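Local coordinates for protein ribokinase RBSK (Mycobacterium tuberculosis, PDB 3GO6) that probably catalyses the ATP- and magnesium-dependent phosphorylation of D-ribose at O-5, giving D-ribose 5-phosphate, at residues A19-D31 / A66-F79. Numbering follows the deposited sequence.
With RIB (alpha-D-ribofuranose), chain C.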
loop_
_atom_site.group_PDB
_atom_site.type_symbol
_atom_site.label_atom_id
_atom_site.label_comp_id
_atom_site.label_asym_id
_atom_site.label_seq_id
_atom_site.Cartn_x
_atom_site.Cartn_y
_atom_site.Cartn_z
ATOM N N ALA A 19 -19.568 -17.586 29.368
ATOM C CA ALA A 19 -18.658 -17.239 28.217
ATOM C C ALA A 19 -17.362 -16.635 28.741
ATOM O O ALA A 19 -17.405 -15.791 29.631
ATOM C CB ALA A 19 -19.346 -16.270 27.270
ATOM N N PRO A 20 -16.198 -17.060 28.197
ATOM C CA PRO A 20 -14.934 -16.512 28.690
ATOM C C PRO A 20 -14.789 -15.038 28.334
ATOM O O PRO A 20 -15.247 -14.613 27.280
ATOM C CB PRO A 20 -13.868 -17.359 27.978
ATOM C CG PRO A 20 -14.526 -17.926 26.833
ATOM C CD PRO A 20 -15.990 -18.050 27.126
ATOM N N ARG A 21 -14.191 -14.273 29.234
ATOM C CA ARG A 21 -14.007 -12.854 29.021
ATOM C C ARG A 21 -12.579 -12.668 28.542
ATOM O O ARG A 21 -11.622 -12.884 29.298
ATOM C CB ARG A 21 -14.265 -12.054 30.308
ATOM C CG ARG A 21 -15.675 -12.235 30.881
ATOM C CD ARG A 21 -15.758 -11.733 32.328
ATOM N NE ARG A 21 -14.858 -12.458 33.234
ATOM C CZ ARG A 21 -14.546 -12.066 34.471
ATOM N NH1 ARG A 21 -15.057 -10.948 34.978
ATOM N NH2 ARG A 21 -13.716 -12.793 35.210
ATOM N N VAL A 22 -12.445 -12.293 27.274
ATOM C CA VAL A 22 -11.127 -12.069 26.690
ATOM C C VAL A 22 -10.895 -10.575 26.563
ATOM O O VAL A 22 -11.733 -9.870 25.997
ATOM C CB VAL A 22 -11.006 -12.772 25.321
ATOM C CG1 VAL A 22 -9.717 -12.370 24.622
ATOM C CG2 VAL A 22 -11.093 -14.308 25.516
ATOM N N CYS A 23 -9.774 -10.095 27.112
ATOM C CA CYS A 23 -9.331 -8.724 26.860
ATOM C C CYS A 23 -8.133 -8.702 25.899
ATOM O O CYS A 23 -7.084 -9.309 26.179
ATOM C CB CYS A 23 -8.968 -8.016 28.164
ATOM S SG CYS A 23 -8.220 -6.405 27.848
ATOM N N VAL A 24 -8.297 -8.041 24.753
ATOM C CA VAL A 24 -7.208 -7.937 23.790
ATOM C C VAL A 24 -6.597 -6.547 23.911
ATOM O O VAL A 24 -7.294 -5.544 23.769
ATOM C CB VAL A 24 -7.694 -8.185 22.343
ATOM C CG1 VAL A 24 -6.536 -8.076 21.345
ATOM C CG2 VAL A 24 -8.392 -9.540 22.243
ATOM N N VAL A 25 -5.301 -6.484 24.175
ATOM C CA VAL A 25 -4.604 -5.199 24.214
ATOM C C VAL A 25 -3.620 -5.243 23.046
ATOM O O VAL A 25 -2.690 -6.056 23.033
ATOM C CB VAL A 25 -3.871 -4.967 25.578
ATOM C CG1 VAL A 25 -2.981 -3.705 25.532
ATOM C CG2 VAL A 25 -4.877 -4.841 26.732
ATOM N N GLY A 26 -3.845 -4.406 22.041
ATOM C CA GLY A 26 -3.071 -4.546 20.807
ATOM C C GLY A 26 -3.425 -3.546 19.742
ATOM O O GLY A 26 -3.988 -2.473 20.039
ATOM N N SER A 27 -3.092 -3.892 18.501
ATOM C CA SER A 27 -3.086 -2.929 17.421
ATOM C C SER A 27 -4.285 -3.035 16.494
ATOM O O SER A 27 -4.910 -4.093 16.359
ATOM C CB SER A 27 -1.819 -3.123 16.592
ATOM O OG SER A 27 -1.760 -4.482 16.217
ATOM N N VAL A 28 -4.591 -1.917 15.851
ATOM C CA VAL A 28 -5.670 -1.849 14.869
ATOM C C VAL A 28 -5.154 -0.990 13.714
ATOM O O VAL A 28 -4.682 0.128 13.923
ATOM C CB VAL A 28 -7.026 -1.331 15.497
ATOM C CG1 VAL A 28 -6.853 0.050 16.226
ATOM C CG2 VAL A 28 -8.172 -1.308 14.446
ATOM N N ASN A 29 -5.217 -1.537 12.496
ATOM C CA ASN A 29 -4.608 -0.926 11.314
ATOM C C ASN A 29 -5.624 -0.986 10.200
ATOM O O ASN A 29 -6.424 -1.914 10.162
ATOM C CB ASN A 29 -3.393 -1.756 10.812
ATOM C CG ASN A 29 -2.287 -1.888 11.838
ATOM O OD1 ASN A 29 -1.943 -0.927 12.517
ATOM N ND2 ASN A 29 -1.719 -3.100 11.959
ATOM N N MET A 30 -5.581 -0.035 9.275
ATOM C CA MET A 30 -6.234 -0.253 7.972
ATOM C C MET A 30 -5.276 -1.045 7.052
ATOM O O MET A 30 -4.113 -0.680 6.920
ATOM C CB MET A 30 -6.629 1.085 7.337
ATOM C CG MET A 30 -7.462 0.928 6.065
ATOM S SD MET A 30 -9.137 0.335 6.387
ATOM C CE MET A 30 -9.833 1.667 7.398
ATOM N N ASP A 31 -5.778 -2.125 6.439
ATOM C CA ASP A 31 -4.977 -3.050 5.655
ATOM C C ASP A 31 -5.170 -2.781 4.180
ATOM O O ASP A 31 -6.309 -2.685 3.704
ATOM C CB ASP A 31 -5.417 -4.504 5.907
ATOM C CG ASP A 31 -4.972 -5.044 7.260
ATOM O OD1 ASP A 31 -4.137 -4.395 7.925
ATOM O OD2 ASP A 31 -5.467 -6.133 7.658
ATOM N N ALA A 66 -11.734 -14.119 18.478
ATOM C CA ALA A 66 -12.198 -14.544 19.804
ATOM C C ALA A 66 -13.718 -14.353 19.979
ATOM O O ALA A 66 -14.392 -15.215 20.550
ATOM C CB ALA A 66 -11.430 -13.813 20.906
ATOM N N ALA A 67 -14.246 -13.225 19.494
ATOM C CA ALA A 67 -15.696 -12.948 19.556
ATOM C C ALA A 67 -16.516 -13.920 18.696
ATOM O O ALA A 67 -17.525 -14.474 19.169
ATOM C CB ALA A 67 -15.991 -11.500 19.169
ATOM N N ARG A 68 -16.080 -14.154 17.463
ATOM C CA ARG A 68 -16.749 -15.152 16.613
ATOM C C ARG A 68 -16.674 -16.575 17.187
ATOM O O ARG A 68 -17.587 -17.377 16.968
ATOM C CB ARG A 68 -16.224 -15.107 15.180
ATOM C CG ARG A 68 -16.575 -13.798 14.472
ATOM C CD ARG A 68 -16.132 -13.824 13.031
ATOM N NE ARG A 68 -16.317 -12.533 12.364
ATOM C CZ ARG A 68 -15.970 -12.297 11.102
ATOM N NH1 ARG A 68 -15.441 -13.260 10.358
ATOM N NH2 ARG A 68 -16.161 -11.092 10.575
ATOM N N ALA A 69 -15.597 -16.878 17.915
ATOM C CA ALA A 69 -15.441 -18.162 18.601
ATOM C C ALA A 69 -16.233 -18.290 19.912
ATOM O O ALA A 69 -16.169 -19.338 20.554
ATOM C CB ALA A 69 -13.951 -18.477 18.850
ATOM N N GLY A 70 -16.941 -17.237 20.327
ATOM C CA GLY A 70 -17.850 -17.312 21.479
ATOM C C GLY A 70 -17.415 -16.592 22.750
ATOM O O GLY A 70 -18.118 -16.635 23.774
ATOM N N ALA A 71 -16.260 -15.925 22.714
ATOM C CA ALA A 71 -15.814 -15.178 23.880
ATOM C C ALA A 71 -16.545 -13.838 23.973
ATOM O O ALA A 71 -17.042 -13.310 22.970
ATOM C CB ALA A 71 -14.270 -14.948 23.844
ATOM N N GLN A 72 -16.616 -13.305 25.185
ATOM C CA GLN A 72 -17.032 -11.931 25.373
ATOM C C GLN A 72 -15.771 -11.082 25.380
ATOM O O GLN A 72 -14.921 -11.231 26.249
ATOM C CB GLN A 72 -17.830 -11.766 26.668
ATOM C CG GLN A 72 -18.836 -10.610 26.560
ATOM C CD GLN A 72 -19.890 -10.842 25.457
ATOM O OE1 GLN A 72 -20.655 -11.816 25.508
ATOM N NE2 GLN A 72 -19.916 -9.953 24.450
ATOM N N VAL A 73 -15.646 -10.208 24.389
ATOM C CA VAL A 73 -14.356 -9.576 24.098
ATOM C C VAL A 73 -14.380 -8.071 24.310
ATOM O O VAL A 73 -15.326 -7.388 23.892
ATOM C CB VAL A 73 -13.900 -9.880 22.651
ATOM C CG1 VAL A 73 -12.495 -9.305 22.387
ATOM C CG2 VAL A 73 -13.925 -11.399 22.379
ATOM N N GLN A 74 -13.334 -7.576 24.962
ATOM C CA GLN A 74 -13.015 -6.147 25.024
ATOM C C GLN A 74 -11.686 -5.895 24.313
ATOM O O GLN A 74 -10.729 -6.671 24.471
ATOM C CB GLN A 74 -12.877 -5.709 26.475
ATOM C CG GLN A 74 -14.206 -5.715 27.241
ATOM C CD GLN A 74 -15.134 -4.578 26.806
ATOM O OE1 GLN A 74 -14.715 -3.596 26.176
ATOM N NE2 GLN A 74 -16.406 -4.714 27.142
ATOM N N PHE A 75 -11.626 -4.823 23.526
ATOM C CA PHE A 75 -10.386 -4.430 22.875
ATOM C C PHE A 75 -9.895 -3.116 23.504
ATOM O O PHE A 75 -10.692 -2.187 23.738
ATOM C CB PHE A 75 -10.607 -4.321 21.362
ATOM C CG PHE A 75 -9.429 -3.784 20.593
ATOM C CD1 PHE A 75 -8.277 -4.558 20.413
ATOM C CD2 PHE A 75 -9.479 -2.501 20.032
ATOM C CE1 PHE A 75 -7.185 -4.058 19.689
ATOM C CE2 PHE A 75 -8.390 -1.980 19.304
ATOM C CZ PHE A 75 -7.236 -2.762 19.134
ATOM N N SER A 76 -8.607 -3.075 23.816
ATOM C CA SER A 76 -7.923 -1.867 24.254
ATOM C C SER A 76 -6.822 -1.566 23.241
ATOM O O SER A 76 -5.911 -2.368 23.039
ATOM C CB SER A 76 -7.337 -2.077 25.655
ATOM O OG SER A 76 -6.660 -0.897 26.085
ATOM N N GLY A 77 -6.929 -0.425 22.572
ATOM C CA GLY A 77 -6.005 -0.054 21.504
ATOM C C GLY A 77 -6.158 1.436 21.208
ATOM O O GLY A 77 -7.085 2.093 21.721
ATOM N N ALA A 78 -5.238 1.967 20.404
ATOM C CA ALA A 78 -5.218 3.395 20.082
ATOM C C ALA A 78 -5.607 3.594 18.641
ATOM O O ALA A 78 -4.982 3.020 17.749
ATOM C CB ALA A 78 -3.841 3.967 20.337
ATOM N N PHE A 79 -6.661 4.381 18.419
ATOM C CA PHE A 79 -7.077 4.777 17.084
ATOM C C PHE A 79 -6.442 6.144 16.823
ATOM O O PHE A 79 -6.175 6.881 17.774
ATOM C CB PHE A 79 -8.603 4.926 17.005
ATOM C CG PHE A 79 -9.352 3.640 17.174
ATOM C CD1 PHE A 79 -9.563 2.799 16.086
ATOM C CD2 PHE A 79 -9.850 3.268 18.423
ATOM C CE1 PHE A 79 -10.260 1.595 16.232
ATOM C CE2 PHE A 79 -10.550 2.063 18.579
ATOM C CZ PHE A 79 -10.746 1.221 17.477
HETATM O O5 RIB C . -1.690 -10.768 11.007
HETATM C C5 RIB C . -2.134 -9.896 9.943
HETATM C C4 RIB C . -2.252 -8.462 10.491
HETATM O O4 RIB C . -0.921 -7.966 10.741
HETATM C C3 RIB C . -2.848 -7.481 9.496
HETATM O O3 RIB C . -4.263 -7.226 9.685
HETATM C C2 RIB C . -1.994 -6.235 9.646
HETATM O O2 RIB C . -2.769 -5.104 10.061
HETATM C C1 RIB C . -0.879 -6.554 10.630
HETATM O O1 RIB C . -1.132 -6.000 11.928
HETATM O O HOH W 1 -3.209 0.191 19.639
HETATM O O HOH W 2 -4.636 2.754 14.841
#
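V28, F75 and F79 form the apolar centre where two neighbouring parallel strands diverge. V28 CG1 lies over one face of the F79 ring, 4.1 Å from its centroid, while V28 CB packs against F75 CZ. With its CG anti to the backbone N (chi1 174°), F75 reaches along its partner strand, bringing CD1 to 4.0 Å from V24 CG1. On the same face V22 CG2 meets A71 CB at 3.6 Å, next to the Schellman turn at G70 that ends helix 58-68.

Six backbone hydrogen bonds join 20-26 to 72-76, from Q72 N to P20 O (2.8 Å) through to G26 N on S76 O (3.1 Å). Beyond G26 the strands part and water takes over: one molecule links G26 O to A78 N, another V28 O to A78 O. The diverging chain carries N29 and D31 to the ribose, where N29 ND2 donates to O2 at 3.0 Å and the D31 carboxylate accepts from O2 and O3.

The pair illustrates an elaborated beta-alpha-beta connection within the PfkB fold: strands 29-35, 45-47 and 50-56 precede the return through helix 58-68. Strand 72-76 is outermost in the large sheet within this chain, 21-25 continues it to 146-149, and helices 58-68 and 246-257 cover the V22 and V24 face.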